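Ankyrin repeat family protein (Enterococcus faecalis, PDB 3HRA) is of unknown function but, as an ankyrin repeat protein, probably serves as a scaffold for binding other proteins. Local coordinates at residues 115-126 / 156-167. Sequence-based numbering, arbitrary orientation.
Sequences EKGHIDNVKLLL and LYQDIVKLLMEN
L163 drives its side chain between V122, K123, L126 and I119 as a knob into a hole, while I119 in turn sits among L156, D159, I160 and L163. The two methyls of L163 have different partners. CD1 wedges between V122 CG1, 3.5 Å away, and K123 CG, also at 3.5 Å and tighter than a usual carbon contact; CD2 turns to L126 CD1. V122 and L163 run past each other in opposite senses, whereas the stem of K123 crosses L163 at about a right angle. I119 holds CG1 opposite its backbone N (chi1 -170°), and the extended arm passes I160 in the opposite direction, CB lying 3.9 Å from I160 CG1, until CD1 reaches D159 CB. Helices 119-126 and 156-166 run almost parallel, at 6° with axes 10.6 Å apart, side by side in the row of near-parallel helices that an ankyrin-repeat stack builds. Helix 85-94 continues the row beyond 119-126, helix 191-198 beyond 156-166. Where helix 110-115 ends, the hydroxyl of Y157 donates to E115 O (2.8 Å), a carbonyl near the plane of the ring at its edge; the hydroxyl stands 34° from the carbonyl plane. G117, with positive phi, ends helix 110-115 in a Schellman motif, and its bare CA receives I160 CD1 at 3.5 Å while L156 CD2 approaches its carbonyl O. At the other end of the contact N167 lays its amide obliquely across L126, ND2 lying 3.7 Å from L126 CD1. The amide's rotation is fixed by a nearly straight bond from N167 ND2 back to L163 O, 2.8 Å long and close to the amide plane.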
ATOM      1  N   GLU A 115      -0.781   7.619   5.982  1.00  6.93           N
ATOM      2  CA  GLU A 115       0.267   8.578   6.315  1.00  7.45           C
ATOM      3  C   GLU A 115       0.586   9.432   5.108  1.00  8.27           C
ATOM      4  O   GLU A 115       0.798  10.636   5.226  1.00  9.35           O
ATOM      5  CB  GLU A 115       1.535   7.866   6.791  1.00  7.58           C
ATOM      6  CG  GLU A 115       2.678   8.814   7.201  1.00 12.07           C
ATOM      7  CD  GLU A 115       3.723   9.010   6.098  1.00 16.79           C
ATOM      8  OE1 GLU A 115       4.221   8.003   5.562  1.00 23.20           O
ATOM      9  OE2 GLU A 115       4.068  10.166   5.781  1.00 25.40           O
ATOM     10  N   LYS A 116       0.595   8.801   3.933  1.00  8.95           N
ATOM     11  CA  LYS A 116       0.986   9.490   2.713  1.00  8.77           C
ATOM     12  C   LYS A 116      -0.158  10.235   2.034  1.00 11.75           C
ATOM     13  O   LYS A 116       0.034  10.836   0.970  1.00 11.66           O
ATOM     14  CB  LYS A 116       1.682   8.518   1.749  1.00  7.19           C
ATOM     15  CG  LYS A 116       3.034   8.037   2.270  1.00 11.03           C
ATOM     16  CD  LYS A 116       3.527   6.841   1.496  1.00 11.27           C
ATOM     17  CE  LYS A 116       5.014   6.587   1.729  1.00 20.86           C
ATOM     18  NZ  LYS A 116       5.431   6.885   3.109  1.00 27.11           N
ATOM     19  N   GLY A 117      -1.333  10.224   2.664  1.00  6.76           N
ATOM     20  CA  GLY A 117      -2.470  11.005   2.195  1.00 11.11           C
ATOM     21  C   GLY A 117      -3.256  10.419   1.040  1.00 11.53           C
ATOM     22  O   GLY A 117      -4.022  11.123   0.385  1.00 11.16           O
ATOM     23  N   HIS A 118      -3.067   9.128   0.778  1.00  9.50           N
ATOM     24  CA  HIS A 118      -3.727   8.479  -0.350  1.00  8.00           C
ATOM     25  C   HIS A 118      -5.112   8.003   0.031  1.00 10.32           C
ATOM     26  O   HIS A 118      -5.341   6.816   0.243  1.00 10.19           O
ATOM     27  CB  HIS A 118      -2.853   7.331  -0.852  1.00  9.35           C
ATOM     28  CG  HIS A 118      -1.553   7.806  -1.404  1.00  9.54           C
ATOM     29  ND1 HIS A 118      -0.331   7.339  -0.963  1.00 13.62           N
ATOM     30  CD2 HIS A 118      -1.283   8.760  -2.326  1.00  9.55           C
ATOM     31  CE1 HIS A 118       0.632   7.958  -1.618  1.00  9.98           C
ATOM     32  NE2 HIS A 118       0.084   8.833  -2.443  1.00 15.09           N
ATOM     33  N   ILE A 119      -6.032   8.955   0.139  1.00 11.99           N
ATOM     34  CA  ILE A 119      -7.342   8.676   0.713  1.00 10.89           C
ATOM     35  C   ILE A 119      -8.154   7.685  -0.133  1.00 11.88           C
ATOM     36  O   ILE A 119      -8.907   6.871   0.403  1.00 14.01           O
ATOM     37  CB  ILE A 119      -8.117  10.001   1.002  1.00  9.05           C
ATOM     38  CG1 ILE A 119      -9.381   9.726   1.819  1.00 17.14           C
ATOM     39  CG2 ILE A 119      -8.435  10.744  -0.289  1.00 15.51           C
ATOM     40  CD1 ILE A 119     -10.066  10.992   2.347  1.00 14.16           C
ATOM     41  N   ASP A 120      -7.996   7.738  -1.450  1.00 12.45           N
ATOM     42  CA  ASP A 120      -8.685   6.775  -2.299  1.00 11.52           C
ATOM     43  C   ASP A 120      -8.197   5.350  -2.025  1.00  8.64           C
ATOM     44  O   ASP A 120      -8.997   4.416  -1.989  1.00 11.68           O
ATOM     45  CB  ASP A 120      -8.540   7.142  -3.778  1.00 10.15           C
ATOM     46  CG  ASP A 120      -9.341   8.385  -4.146  1.00 21.61           C
ATOM     47  OD1 ASP A 120     -10.482   8.532  -3.633  1.00 28.47           O
ATOM     48  OD2 ASP A 120      -8.827   9.215  -4.937  1.00 32.32           O
ATOM     49  N   ASN A 121      -6.900   5.187  -1.775  1.00  7.96           N
ATOM     50  CA  ASN A 121      -6.382   3.880  -1.361  1.00  7.06           C
ATOM     51  C   ASN A 121      -6.930   3.412  -0.014  1.00  7.56           C
ATOM     52  O   ASN A 121      -7.266   2.233   0.159  1.00  7.17           O
ATOM     53  CB  ASN A 121      -4.843   3.865  -1.337  1.00  4.68           C
ATOM     54  CG  ASN A 121      -4.250   3.535  -2.694  1.00  8.30           C
ATOM     55  OD1 ASN A 121      -4.921   3.648  -3.706  1.00 11.88           O
ATOM     56  ND2 ASN A 121      -2.991   3.116  -2.712  1.00  9.66           N
ATOM     57  N   VAL A 122      -7.021   4.338   0.937  1.00  9.37           N
ATOM     58  CA  VAL A 122      -7.606   4.021   2.234  1.00  7.87           C
ATOM     59  C   VAL A 122      -9.029   3.478   2.082  1.00  7.43           C
ATOM     60  O   VAL A 122      -9.379   2.461   2.682  1.00 11.67           O
ATOM     61  CB  VAL A 122      -7.600   5.245   3.157  1.00 10.42           C
ATOM     62  CG1 VAL A 122      -8.318   4.920   4.456  1.00 11.93           C
ATOM     63  CG2 VAL A 122      -6.153   5.696   3.397  1.00 10.31           C
ATOM     64  N   LYS A 123      -9.834   4.162   1.277  1.00 10.92           N
ATOM     65  CA  LYS A 123     -11.230   3.776   1.059  1.00 10.58           C
ATOM     66  C   LYS A 123     -11.297   2.394   0.476  1.00 11.03           C
ATOM     67  O   LYS A 123     -12.075   1.553   0.931  1.00 17.16           O
ATOM     68  CB  LYS A 123     -11.917   4.746   0.103  1.00 16.20           C
ATOM     69  CG  LYS A 123     -12.143   6.125   0.662  1.00 22.83           C
ATOM     70  CD  LYS A 123     -12.665   7.076  -0.422  1.00 23.25           C
ATOM     71  CE  LYS A 123     -12.762   8.515   0.110  1.00 26.97           C
ATOM     72  NZ  LYS A 123     -12.626   9.554  -0.965  1.00 34.39           N
ATOM     73  N   LEU A 124     -10.468   2.164  -0.539  1.00 12.68           N
ATOM     74  CA  LEU A 124     -10.391   0.874  -1.203  1.00 11.53           C
ATOM     75  C   LEU A 124     -10.066  -0.247  -0.210  1.00 11.64           C
ATOM     76  O   LEU A 124     -10.733  -1.292  -0.187  1.00 16.86           O
ATOM     77  CB  LEU A 124      -9.305   0.943  -2.273  1.00 16.35           C
ATOM     78  CG  LEU A 124      -9.615   0.548  -3.706  1.00 18.87           C
ATOM     79  CD1 LEU A 124     -10.942   1.109  -4.153  1.00 24.78           C
ATOM     80  CD2 LEU A 124      -8.471   1.046  -4.597  1.00 17.52           C
ATOM     81  N   LEU A 125      -9.044  -0.032   0.617  1.00  8.20           N
ATOM     82  CA  LEU A 125      -8.625  -1.052   1.565  1.00  9.51           C
ATOM     83  C   LEU A 125      -9.684  -1.278   2.651  1.00  8.54           C
ATOM     84  O   LEU A 125      -9.919  -2.420   3.064  1.00 16.55           O
ATOM     85  CB  LEU A 125      -7.270  -0.702   2.177  1.00 10.29           C
ATOM     86  CG  LEU A 125      -6.103  -0.695   1.176  1.00  7.07           C
ATOM     87  CD1 LEU A 125      -4.938   0.096   1.750  1.00  9.73           C
ATOM     88  CD2 LEU A 125      -5.665  -2.116   0.802  1.00  9.47           C
ATOM     89  N   LEU A 126     -10.317  -0.199   3.105  1.00 12.38           N
ATOM     90  CA  LEU A 126     -11.394  -0.336   4.083  1.00 12.18           C
ATOM     91  C   LEU A 126     -12.599  -1.116   3.502  1.00 16.27           C
ATOM     92  O   LEU A 126     -13.138  -2.010   4.161  1.00 17.82           O
ATOM     93  CB  LEU A 126     -11.816   1.027   4.636  1.00 14.14           C
ATOM     94  CG  LEU A 126     -10.764   1.755   5.490  1.00 10.67           C
ATOM     95  CD1 LEU A 126     -11.243   3.140   5.891  1.00 12.41           C
ATOM     96  CD2 LEU A 126     -10.407   0.945   6.724  1.00 14.19           C
ATOM     97  N   LEU A 156      -6.799  17.432   4.203  1.00 13.15           N
ATOM     98  CA  LEU A 156      -6.663  16.080   3.670  1.00  9.88           C
ATOM     99  C   LEU A 156      -6.591  15.093   4.828  1.00  9.35           C
ATOM    100  O   LEU A 156      -7.262  14.069   4.832  1.00 10.49           O
ATOM    101  CB  LEU A 156      -5.414  15.976   2.791  1.00 12.94           C
ATOM    102  CG  LEU A 156      -5.039  14.605   2.228  1.00 10.91           C
ATOM    103  CD1 LEU A 156      -6.170  14.036   1.380  1.00 16.25           C
ATOM    104  CD2 LEU A 156      -3.740  14.713   1.437  1.00 16.42           C
ATOM    105  N   TYR A 157      -5.799  15.436   5.829  1.00  9.12           N
ATOM    106  CA  TYR A 157      -5.619  14.544   6.977  1.00  6.46           C
ATOM    107  C   TYR A 157      -6.824  14.546   7.896  1.00  8.97           C
ATOM    108  O   TYR A 157      -7.164  13.512   8.469  1.00 10.02           O
ATOM    109  CB  TYR A 157      -4.274  14.782   7.677  1.00  7.75           C
ATOM    110  CG  TYR A 157      -3.162  14.326   6.764  1.00  9.33           C
ATOM    111  CD1 TYR A 157      -2.845  12.972   6.649  1.00  6.02           C
ATOM    112  CD2 TYR A 157      -2.490  15.222   5.944  1.00 12.04           C
ATOM    113  CE1 TYR A 157      -1.858  12.539   5.760  1.00  8.92           C
ATOM    114  CE2 TYR A 157      -1.505  14.795   5.066  1.00 10.13           C
ATOM    115  CZ  TYR A 157      -1.189  13.459   4.981  1.00 10.75           C
ATOM    116  OH  TYR A 157      -0.215  13.029   4.095  1.00 10.82           O
ATOM    117  N   GLN A 158      -7.514  15.683   7.971  1.00  9.85           N
ATOM    118  CA  GLN A 158      -8.791  15.744   8.677  1.00 11.52           C
ATOM    119  C   GLN A 158      -9.742  14.754   8.013  1.00  9.65           C
ATOM    120  O   GLN A 158     -10.419  13.988   8.688  1.00  9.69           O
ATOM    121  CB  GLN A 158      -9.370  17.172   8.685  1.00  7.73           C
ATOM    122  CG  GLN A 158      -8.552  18.152   9.518  1.00 11.58           C
ATOM    123  CD  GLN A 158      -8.828  19.607   9.171  1.00 11.17           C
ATOM    124  OE1 GLN A 158      -7.944  20.470   9.270  1.00 15.13           O
ATOM    125  NE2 GLN A 158     -10.055  19.888   8.765  1.00  8.61           N
ATOM    126  N   ASP A 159      -9.775  14.744   6.686  1.00  8.81           N
ATOM    127  CA  ASP A 159     -10.667  13.832   5.966  1.00  9.85           C
ATOM    128  C   ASP A 159     -10.284  12.350   6.174  1.00  8.78           C
ATOM    129  O   ASP A 159     -11.157  11.483   6.281  1.00 10.70           O
ATOM    130  CB  ASP A 159     -10.686  14.163   4.466  1.00  7.26           C
ATOM    131  CG  ASP A 159     -11.488  15.445   4.139  1.00 21.10           C
ATOM    132  OD1 ASP A 159     -12.236  15.956   5.002  1.00 22.32           O
ATOM    133  OD2 ASP A 159     -11.369  15.935   2.996  1.00 25.23           O
ATOM    134  N   ILE A 160      -8.988  12.069   6.222  1.00  4.07           N
ATOM    135  CA  ILE A 160      -8.523  10.698   6.438  1.00  7.98           C
ATOM    136  C   ILE A 160      -8.868  10.250   7.854  1.00  7.91           C
ATOM    137  O   ILE A 160      -9.348   9.130   8.054  1.00  6.60           O
ATOM    138  CB  ILE A 160      -7.023  10.536   6.133  1.00  8.30           C
ATOM    139  CG1 ILE A 160      -6.784  10.599   4.620  1.00 12.31           C
ATOM    140  CG2 ILE A 160      -6.483   9.214   6.697  1.00  5.58           C
ATOM    141  CD1 ILE A 160      -5.341  10.854   4.218  1.00 10.48           C
ATOM    142  N   VAL A 161      -8.683  11.136   8.826  1.00  4.91           N
ATOM    143  CA  VAL A 161      -9.098  10.836  10.200  1.00  7.22           C
ATOM    144  C   VAL A 161     -10.606  10.511  10.296  1.00  6.19           C
ATOM    145  O   VAL A 161     -11.002   9.544  10.939  1.00  7.63           O
ATOM    146  CB  VAL A 161      -8.709  11.977  11.171  1.00  6.99           C
ATOM    147  CG1 VAL A 161      -9.371  11.775  12.540  1.00  6.83           C
ATOM    148  CG2 VAL A 161      -7.202  12.042  11.299  1.00  9.46           C
ATOM    149  N   LYS A 162     -11.440  11.326   9.656  1.00  8.15           N
ATOM    150  CA  LYS A 162     -12.883  11.101   9.671  1.00  8.40           C
ATOM    151  C   LYS A 162     -13.263   9.754   9.048  1.00  7.50           C
ATOM    152  O   LYS A 162     -14.074   9.016   9.612  1.00  8.83           O
ATOM    153  CB  LYS A 162     -13.613  12.227   8.935  1.00 10.24           C
ATOM    154  CG  LYS A 162     -15.112  12.081   8.979  1.00 12.82           C
ATOM    155  CD  LYS A 162     -15.660  12.421  10.366  1.00 15.46           C
ATOM    156  CE  LYS A 162     -17.179  12.530  10.319  1.00 17.76           C
ATOM    157  NZ  LYS A 162     -17.756  12.827  11.661  1.00 16.98           N
ATOM    158  N   LEU A 163     -12.687   9.466   7.885  1.00  6.11           N
ATOM    159  CA  LEU A 163     -12.864   8.193   7.180  1.00  8.97           C
ATOM    160  C   LEU A 163     -12.530   7.007   8.098  1.00  7.84           C
ATOM    161  O   LEU A 163     -13.302   6.053   8.186  1.00 11.59           O
ATOM    162  CB  LEU A 163     -11.952   8.149   5.954  1.00  9.78           C
ATOM    163  CG  LEU A 163     -12.368   7.437   4.662  1.00 18.87           C
ATOM    164  CD1 LEU A 163     -11.136   6.943   3.904  1.00 20.26           C
ATOM    165  CD2 LEU A 163     -13.373   6.311   4.881  1.00 16.21           C
ATOM    166  N   LEU A 164     -11.389   7.075   8.784  1.00  5.81           N
ATOM    167  CA  LEU A 164     -10.972   5.996   9.696  1.00  9.16           C
ATOM    168  C   LEU A 164     -11.941   5.830  10.866  1.00  9.71           C
ATOM    169  O   LEU A 164     -12.312   4.708  11.222  1.00  7.65           O
ATOM    170  CB  LEU A 164      -9.526   6.217  10.220  1.00  4.06           C
ATOM    171  CG  LEU A 164      -8.419   6.058   9.167  1.00  5.45           C
ATOM    172  CD1 LEU A 164      -7.076   6.607   9.650  1.00  6.22           C
ATOM    173  CD2 LEU A 164      -8.303   4.590   8.765  1.00  7.47           C
ATOM    174  N   MET A 165     -12.333   6.941  11.485  1.00  6.31           N
ATOM    175  CA  MET A 165     -13.257   6.862  12.612  1.00  8.75           C
ATOM    176  C   MET A 165     -14.617   6.347  12.175  1.00  8.67           C
ATOM    177  O   MET A 165     -15.280   5.624  12.908  1.00 11.95           O
ATOM    178  CB  MET A 165     -13.394   8.219  13.314  1.00  8.70           C
ATOM    179  CG  MET A 165     -12.079   8.739  13.894  1.00  9.16           C
ATOM    180  SD  MET A 165     -11.248   7.563  14.980  1.00 10.05           S
ATOM    181  CE  MET A 165     -12.425   7.494  16.338  1.00 10.46           C
ATOM    182  N   GLU A 166     -15.043   6.724  10.975  1.00  6.70           N
ATOM    183  CA  GLU A 166     -16.342   6.279  10.497  1.00  8.46           C
ATOM    184  C   GLU A 166     -16.326   4.787  10.182  1.00 13.10           C
ATOM    185  O   GLU A 166     -17.375   4.162  10.032  1.00 18.69           O
ATOM    186  CB  GLU A 166     -16.770   7.080   9.280  1.00  9.17           C
ATOM    187  CG  GLU A 166     -17.352   8.430   9.634  1.00 13.25           C
ATOM    188  CD  GLU A 166     -18.671   8.335  10.391  1.00 16.98           C
ATOM    189  OE1 GLU A 166     -19.546   7.550   9.976  1.00 23.46           O
ATOM    190  OE2 GLU A 166     -18.830   9.051  11.396  1.00 19.86           O
ATOM    191  N   ASN A 167     -15.125   4.221  10.089  1.00  9.37           N
ATOM    192  CA  ASN A 167     -14.983   2.807   9.818  1.00  8.45           C
ATOM    193  C   ASN A 167     -14.553   2.030  11.056  1.00 10.96           C
ATOM    194  O   ASN A 167     -14.106   0.879  10.960  1.00 17.78           O
ATOM    195  CB  ASN A 167     -14.016   2.562   8.657  1.00  8.43           C
ATOM    196  CG  ASN A 167     -14.675   2.770   7.303  1.00 15.47           C
ATOM    197  OD1 ASN A 167     -15.153   1.818   6.690  1.00 19.21           O
ATOM    198  ND2 ASN A 167     -14.723   4.024   6.838  1.00 13.73           N
TER